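Fiber protein 2 (Human adenovirus type 41, PDB 2BZV) probably forms homotrimeric spikes at the capsid vertices, whose knob, the domain described here, may attach the virus to the host receptor CXCAR. Local coordinates at residues S71-F76 with A147-W152; V137-I142 with F167-E172. One frame throughout, in Å; residues are numbered along the deposited sequence.

Interaction 1 of 2, residues S71-F76 with A147-W152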
loop_
_atom_site.group_PDB
_atom_site.type_symbol
_atom_site.label_atom_id
_atom_site.label_comp_id
_atom_site.label_asym_id
_atom_site.label_seq_id
_atom_site.Cartn_x
_atom_site.Cartn_y
_atom_site.Cartn_z
ATOM N N SER A 71 -3.822 21.500 9.037
ATOM C CA SER A 71 -3.528 21.152 7.654
ATOM C C SER A 71 -2.100 21.522 7.287
ATOM O O SER A 71 -1.472 22.405 7.898
ATOM C CB SER A 71 -4.458 21.883 6.691
ATOM O OG SER A 71 -4.133 23.264 6.725
ATOM N N LEU A 72 -1.575 20.843 6.285
ATOM C CA LEU A 72 -0.255 21.128 5.738
ATOM C C LEU A 72 -0.359 21.047 4.232
ATOM O O LEU A 72 -0.746 20.005 3.705
ATOM C CB LEU A 72 0.772 20.095 6.227
ATOM C CG LEU A 72 2.143 20.122 5.527
ATOM C CD1 LEU A 72 2.870 21.403 5.892
ATOM C CD2 LEU A 72 2.970 18.880 5.886
ATOM N N LYS A 73 0.016 22.117 3.544
ATOM C CA LYS A 73 0.003 22.147 2.087
ATOM C C LYS A 73 1.422 22.185 1.545
ATOM O O LYS A 73 2.226 23.037 1.945
ATOM C CB LYS A 73 -0.788 23.357 1.586
ATOM C CG LYS A 73 -0.969 23.341 0.089
ATOM C CD LYS A 73 -1.963 24.410 -0.299
ATOM C CE LYS A 73 -2.193 24.330 -1.791
ATOM N NZ LYS A 73 -3.130 25.417 -2.227
ATOM N N LEU A 74 1.714 21.282 0.618
ATOM C CA LEU A 74 2.996 21.264 -0.089
ATOM C C LEU A 74 2.709 21.602 -1.551
ATOM O O LEU A 74 2.134 20.786 -2.280
ATOM C CB LEU A 74 3.682 19.902 0.009
ATOM C CG LEU A 74 3.960 19.412 1.439
ATOM C CD1 LEU A 74 4.673 18.081 1.379
ATOM C CD2 LEU A 74 4.788 20.407 2.242
ATOM N N PRO A 75 3.061 22.819 -1.975
ATOM C CA PRO A 75 2.832 23.251 -3.349
ATOM C C PRO A 75 4.052 23.035 -4.232
ATOM O O PRO A 75 5.189 23.174 -3.756
ATOM C CB PRO A 75 2.579 24.758 -3.177
ATOM C CG PRO A 75 3.498 25.145 -2.040
ATOM C CD PRO A 75 3.626 23.914 -1.160
ATOM N N PHE A 76 3.816 22.730 -5.504
ATOM C CA PHE A 76 4.893 22.497 -6.471
ATOM C C PHE A 76 4.613 23.285 -7.742
ATOM O O PHE A 76 3.456 23.523 -8.094
ATOM C CB PHE A 76 5.000 21.008 -6.840
ATOM C CG PHE A 76 5.261 20.114 -5.649
ATOM C CD1 PHE A 76 6.550 19.710 -5.325
ATOM C CD2 PHE A 76 4.215 19.684 -4.856
ATOM C CE1 PHE A 76 6.769 18.902 -4.211
ATOM C CE2 PHE A 76 4.426 18.876 -3.756
ATOM C CZ PHE A 76 5.705 18.489 -3.435
ATOM N N ALA A 147 -0.080 19.976 -5.991
ATOM C CA ALA A 147 -0.020 20.114 -4.552
ATOM C C ALA A 147 -0.480 18.860 -3.843
ATOM O O ALA A 147 -1.250 18.051 -4.382
ATOM C CB ALA A 147 -0.893 21.295 -4.080
ATOM N N PHE A 148 -0.016 18.729 -2.609
ATOM C CA PHE A 148 -0.638 17.852 -1.618
ATOM C C PHE A 148 -1.189 18.731 -0.510
ATOM O O PHE A 148 -0.488 19.632 -0.037
ATOM C CB PHE A 148 0.371 16.934 -0.933
ATOM C CG PHE A 148 1.144 16.026 -1.833
ATOM C CD1 PHE A 148 0.552 14.892 -2.357
ATOM C CD2 PHE A 148 2.467 16.259 -2.094
ATOM C CE1 PHE A 148 1.255 14.033 -3.175
ATOM C CE2 PHE A 148 3.179 15.397 -2.912
ATOM C CZ PHE A 148 2.568 14.297 -3.460
ATOM N N THR A 149 -2.416 18.437 -0.063
ATOM C CA THR A 149 -2.958 19.093 1.119
ATOM C C THR A 149 -3.333 17.994 2.095
ATOM O O THR A 149 -4.234 17.204 1.831
ATOM C CB THR A 149 -4.169 19.981 0.812
ATOM O OG1 THR A 149 -3.786 20.937 -0.193
ATOM C CG2 THR A 149 -4.636 20.679 2.081
ATOM N N PHE A 150 -2.604 17.961 3.204
ATOM C CA PHE A 150 -2.826 16.970 4.251
ATOM C C PHE A 150 -3.652 17.601 5.356
ATOM O O PHE A 150 -3.463 18.772 5.675
ATOM C CB PHE A 150 -1.481 16.539 4.831
ATOM C CG PHE A 150 -0.569 15.916 3.815
ATOM C CD1 PHE A 150 -0.813 14.636 3.326
ATOM C CD2 PHE A 150 0.542 16.614 3.342
ATOM C CE1 PHE A 150 0.029 14.056 2.379
ATOM C CE2 PHE A 150 1.377 16.045 2.405
ATOM C CZ PHE A 150 1.121 14.762 1.922
ATOM N N LYS A 151 -4.539 16.824 5.960
ATOM C CA LYS A 151 -5.304 17.307 7.103
ATOM C C LYS A 151 -5.384 16.203 8.151
ATOM O O LYS A 151 -5.682 15.048 7.820
ATOM C CB LYS A 151 -6.719 17.731 6.692
ATOM C CG LYS A 151 -7.548 18.286 7.869
ATOM C CD LYS A 151 -8.986 18.548 7.440
ATOM C CE LYS A 151 -9.910 18.807 8.621
ATOM N NZ LYS A 151 -11.318 19.025 8.168
ATOM N N TRP A 152 -5.135 16.595 9.397
ATOM C CA TRP A 152 -5.277 15.692 10.537
ATOM C C TRP A 152 -6.229 16.289 11.553
ATOM O O TRP A 152 -6.236 17.506 11.771
ATOM C CB TRP A 152 -3.948 15.518 11.254
ATOM C CG TRP A 152 -2.832 14.932 10.456
ATOM C CD1 TRP A 152 -2.474 13.617 10.419
ATOM C CD2 TRP A 152 -1.894 15.627 9.636
ATOM N NE1 TRP A 152 -1.385 13.438 9.609
ATOM C CE2 TRP A 152 -1.004 14.663 9.113
ATOM C CE3 TRP A 152 -1.721 16.964 9.280
ATOM C CZ2 TRP A 152 0.048 15.004 8.255
ATOM C CZ3 TRP A 152 -0.678 17.300 8.433
ATOM C CH2 TRP A 152 0.198 16.316 7.925
#

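Interaction 2 of 2, residues V137-I142 with F167-E172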
loop_
_atom_site.group_PDB
_atom_site.type_symbol
_atom_site.label_atom_id
_atom_site.label_comp_id
_atom_site.label_asym_id
_atom_site.label_seq_id
_atom_site.Cartn_x
_atom_site.Cartn_y
_atom_site.Cartn_z
ATOM N N VAL A 137 -5.828 13.328 2.514
ATOM C CA VAL A 137 -4.950 13.975 1.551
ATOM C C VAL A 137 -5.789 14.347 0.336
ATOM O O VAL A 137 -6.570 13.525 -0.153
ATOM C CB VAL A 137 -3.716 13.101 1.194
ATOM C CG1 VAL A 137 -4.103 11.716 0.693
ATOM C CG2 VAL A 137 -2.841 13.833 0.182
ATOM N N VAL A 138 -5.653 15.605 -0.087
ATOM C CA VAL A 138 -6.284 16.085 -1.318
ATOM C C VAL A 138 -5.205 16.511 -2.262
ATOM O O VAL A 138 -4.195 17.122 -1.863
ATOM C CB VAL A 138 -7.173 17.409 -0.802
ATOM C CG1 VAL A 138 -7.651 18.221 -2.012
ATOM C CG2 VAL A 138 -8.354 16.930 0.126
ATOM N N TYR A 139 -5.394 16.171 -3.527
ATOM C CA TYR A 139 -4.400 16.403 -4.564
ATOM C C TYR A 139 -4.748 17.598 -5.435
ATOM O O TYR A 139 -5.896 17.768 -5.852
ATOM C CB TYR A 139 -4.264 15.149 -5.434
ATOM C CG TYR A 139 -3.911 13.922 -4.606
ATOM C CD1 TYR A 139 -2.632 13.763 -4.076
ATOM C CD2 TYR A 139 -4.863 12.951 -4.310
ATOM C CE1 TYR A 139 -2.316 12.649 -3.301
ATOM C CE2 TYR A 139 -4.550 11.834 -3.530
ATOM C CZ TYR A 139 -3.276 11.705 -3.031
ATOM O OH TYR A 139 -2.922 10.612 -2.257
ATOM N N ASN A 140 -3.734 18.403 -5.708
ATOM C CA ASN A 140 -3.809 19.479 -6.685
ATOM C C ASN A 140 -4.867 20.537 -6.397
ATOM O O ASN A 140 -5.461 21.083 -7.324
ATOM C CB ASN A 140 -3.944 18.892 -8.101
ATOM C CG ASN A 140 -2.724 18.075 -8.488
ATOM O OD1 ASN A 140 -1.637 18.265 -7.940
ATOM N ND2 ASN A 140 -2.888 17.199 -9.462
ATOM N N GLU A 141 -5.068 20.844 -5.118
ATOM C CA GLU A 141 -5.929 21.964 -4.753
ATOM C C GLU A 141 -5.084 23.232 -4.839
ATOM O O GLU A 141 -4.601 23.753 -3.828
ATOM C CB GLU A 141 -6.488 21.765 -3.353
ATOM C CG GLU A 141 -7.601 22.749 -3.007
ATOM C CD GLU A 141 -8.173 22.459 -1.638
ATOM O OE1 GLU A 141 -9.000 21.535 -1.527
ATOM O OE2 GLU A 141 -7.783 23.162 -0.684
ATOM N N ILE A 142 -4.879 23.690 -6.069
ATOM C CA ILE A 142 -3.932 24.768 -6.352
ATOM C C ILE A 142 -4.249 25.264 -7.757
ATOM O O ILE A 142 -4.746 24.486 -8.584
ATOM C CB ILE A 142 -2.456 24.271 -6.204
ATOM C CG1 ILE A 142 -1.458 25.429 -6.175
ATOM C CG2 ILE A 142 -2.127 23.232 -7.284
ATOM C CD1 ILE A 142 -0.113 25.019 -5.595
ATOM N N PHE A 167 -0.489 6.397 2.198
ATOM C CA PHE A 167 -1.415 6.736 1.126
ATOM C C PHE A 167 -0.789 6.377 -0.218
ATOM O O PHE A 167 0.401 6.107 -0.300
ATOM C CB PHE A 167 -1.820 8.220 1.183
ATOM C CG PHE A 167 -0.665 9.201 1.045
ATOM C CD1 PHE A 167 -0.417 9.825 -0.169
ATOM C CD2 PHE A 167 0.140 9.494 2.134
ATOM C CE1 PHE A 167 0.643 10.716 -0.299
ATOM C CE2 PHE A 167 1.197 10.385 2.010
ATOM C CZ PHE A 167 1.444 10.991 0.800
ATOM N N CYS A 168 -1.602 6.355 -1.263
ATOM C CA CYS A 168 -1.167 5.912 -2.586
ATOM C C CYS A 168 -1.870 6.786 -3.634
ATOM O O CYS A 168 -3.099 6.934 -3.525
ATOM C CB CYS A 168 -1.527 4.427 -2.785
ATOM S SG CYS A 168 -1.184 3.788 -4.427
ATOM N N TYR A 169 -1.164 7.274 -4.644
ATOM C CA TYR A 169 -1.791 8.067 -5.694
ATOM C C TYR A 169 -1.131 7.775 -7.039
ATOM O O TYR A 169 -0.066 7.154 -7.121
ATOM C CB TYR A 169 -1.758 9.568 -5.341
ATOM C CG TYR A 169 -0.343 10.121 -5.275
ATOM C CD1 TYR A 169 0.258 10.691 -6.393
ATOM C CD2 TYR A 169 0.390 10.065 -4.088
ATOM C CE1 TYR A 169 1.563 11.195 -6.331
ATOM C CE2 TYR A 169 1.691 10.557 -4.017
ATOM C CZ TYR A 169 2.271 11.115 -5.150
ATOM O OH TYR A 169 3.570 11.578 -5.060
ATOM N N ILE A 170 -1.813 8.219 -8.098
ATOM C CA ILE A 170 -1.371 8.085 -9.472
ATOM C C ILE A 170 -0.552 9.310 -9.875
ATOM O O ILE A 170 -0.965 10.448 -9.605
ATOM C CB ILE A 170 -2.577 7.977 -10.417
ATOM C CG1 ILE A 170 -3.552 6.878 -9.972
ATOM C CG2 ILE A 170 -2.119 7.799 -11.864
ATOM C CD1 ILE A 170 -3.011 5.498 -10.139
ATOM N N THR A 171 0.589 9.075 -10.512
ATOM C CA THR A 171 1.494 10.163 -10.849
ATOM C C THR A 171 1.304 10.685 -12.259
ATOM O O THR A 171 0.763 10.016 -13.143
ATOM C CB THR A 171 2.980 9.747 -10.727
ATOM O OG1 THR A 171 3.317 8.832 -11.774
ATOM C CG2 THR A 171 3.259 9.129 -9.370
ATOM N N GLU A 172 1.786 11.896 -12.452
ATOM C CA GLU A 172 1.932 12.508 -13.751
ATOM C C GLU A 172 2.967 11.728 -14.554
ATOM O O GLU A 172 3.899 11.156 -13.976
ATOM C CB GLU A 172 2.373 13.966 -13.519
ATOM C CG GLU A 172 2.094 14.992 -14.555
ATOM C CD GLU A 172 0.630 15.302 -14.806
ATOM O OE1 GLU A 172 -0.217 14.400 -14.933
ATOM O OE2 GLU A 172 0.313 16.493 -14.895
HETATM O O HOH W 1 -4.804 8.708 -2.091
#

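Interaction 1 of 2, residues S71-F76 with A147-W152
Leu72 and Phe150 pair through both backbone groups, and Leu74 and Phe148 do the same two residues on. Of these four bonds, Phe150 N to Leu72 O is the straightest, 2.8 Å long with an N-H...O angle of 171°. The strand axes come within 4.6 Å at 168°, which establishes an antiparallel pair.

Lys73 belongs to the face shared with Thr149 and Ala147. Its CB sits beside the carbonyl of Phe148, and CG, anti to the backbone N (chi1 -173°), reaches 3.7 Å from Thr149 OG1. CD continues past that hydroxyl, CE lies 4.0 Å from Ala147 CB, and the extended chain delivers NZ to a hydrogen bond with Glu141 O, beyond the two strands. The aliphatic part of the lysine thus covers the neighbouring strand while its ammonium group is hydrogen-bonded elsewhere.

The other face is apolar. Leu72 CB meets the edge of the Trp152 indole in its plane, 3.8 Å from CZ3. Leu72 CD2 lies 4.2 Å from Phe150 CD2, the two side chains side by side and pointing the same way. Leu74 CD1 touches the edge of the Phe150 ring, 4.0 Å from CE2. Phe76 and Phe148 meet rim to rim, CE2 to CD2 at 3.7 Å, with nearly perpendicular planes. Leu38, Leu40 and Leu42 of strand 36-45 and Ile53 of strand 48-57 pack against this layer from the opposing sheet. Such a two-faced antiparallel pair, with Ser71, Lys73 and Thr149 among the residues of one face and leucines and aromatic rings on the other, is typical of a beta sandwich, here the adenovirus fiber knob.

Interaction 2 of 2, residues V137-I142 with F167-E172
Tyr139 OH and the backbone O of Cys168 are joined through one water. The water oxygen lies 2.7 Å from Tyr139 OH, in the plane of the phenol ring at its edge. The water donates to Cys168 O at 2.8 Å. This bridge is the polar part of a contact otherwise made by side chains.

The phenol tip is wedged between two residues of strand 165-170. On one of them, Phe167, CD1 comes 3.4 Å from Tyr139 OH and lies near the plane of the tyrosine ring. On the other, Tyr169, CB approaches Tyr139 CZ to 3.5 Å. Tyr169 CG lies between the backbone N and the carbonyl carbon (chi1 65°), which sets it where Tyr139 CE1 meets it at 3.8 Å. The two tyrosine rings have centroids 5.2 Å apart and planes at 40°, so the rings meet obliquely. Beside them Val137 CG1 packs on Phe167 CB at 4.2 Å.

Tyr114 meets the Tyr139 ring, Tyr169 OH is hydrogen-bonded to Phe107 O, and Phe167 packs on Leu40 and Leu42 of strand 36-45 in its own sheet. On the far side of strand 165-170, Cys168 and Ile170 pack on Leu50 and Phe39 of a neighbouring subunit.

The axes of strands 137-139 and 167-170 run 9.7 Å apart at 10°, too far for backbone pairing. That spacing marks face-to-face packing of two sheets, each contributing a strand outermost within this chain: a contact between the two layers of the knob's beta sandwich.

Interaction 1 joins neighbouring strands within one sheet, whereas interaction 2 spans the gap between that sheet and the one facing the trimer partner. The difference shows in the buried areas, 523 against 180 Å², and in the chemistry: direct backbone bonding in the first, side-chain packing and a water bridge in the second. Interaction 1 is the more central, yet both combine buried with partly exposed residues. Since strand 146-153 lies between strands 69-76 and 135-139, they meet directly: Asn140 N is 2.8 Å from Ala147 O, and Phe150 CE1 packs on Val137 CG2 at 3.6 Å. Across the gap, the Phe148 and Tyr169 rings meet edge-to-face, carrying the apolar layer on from one contact into the other.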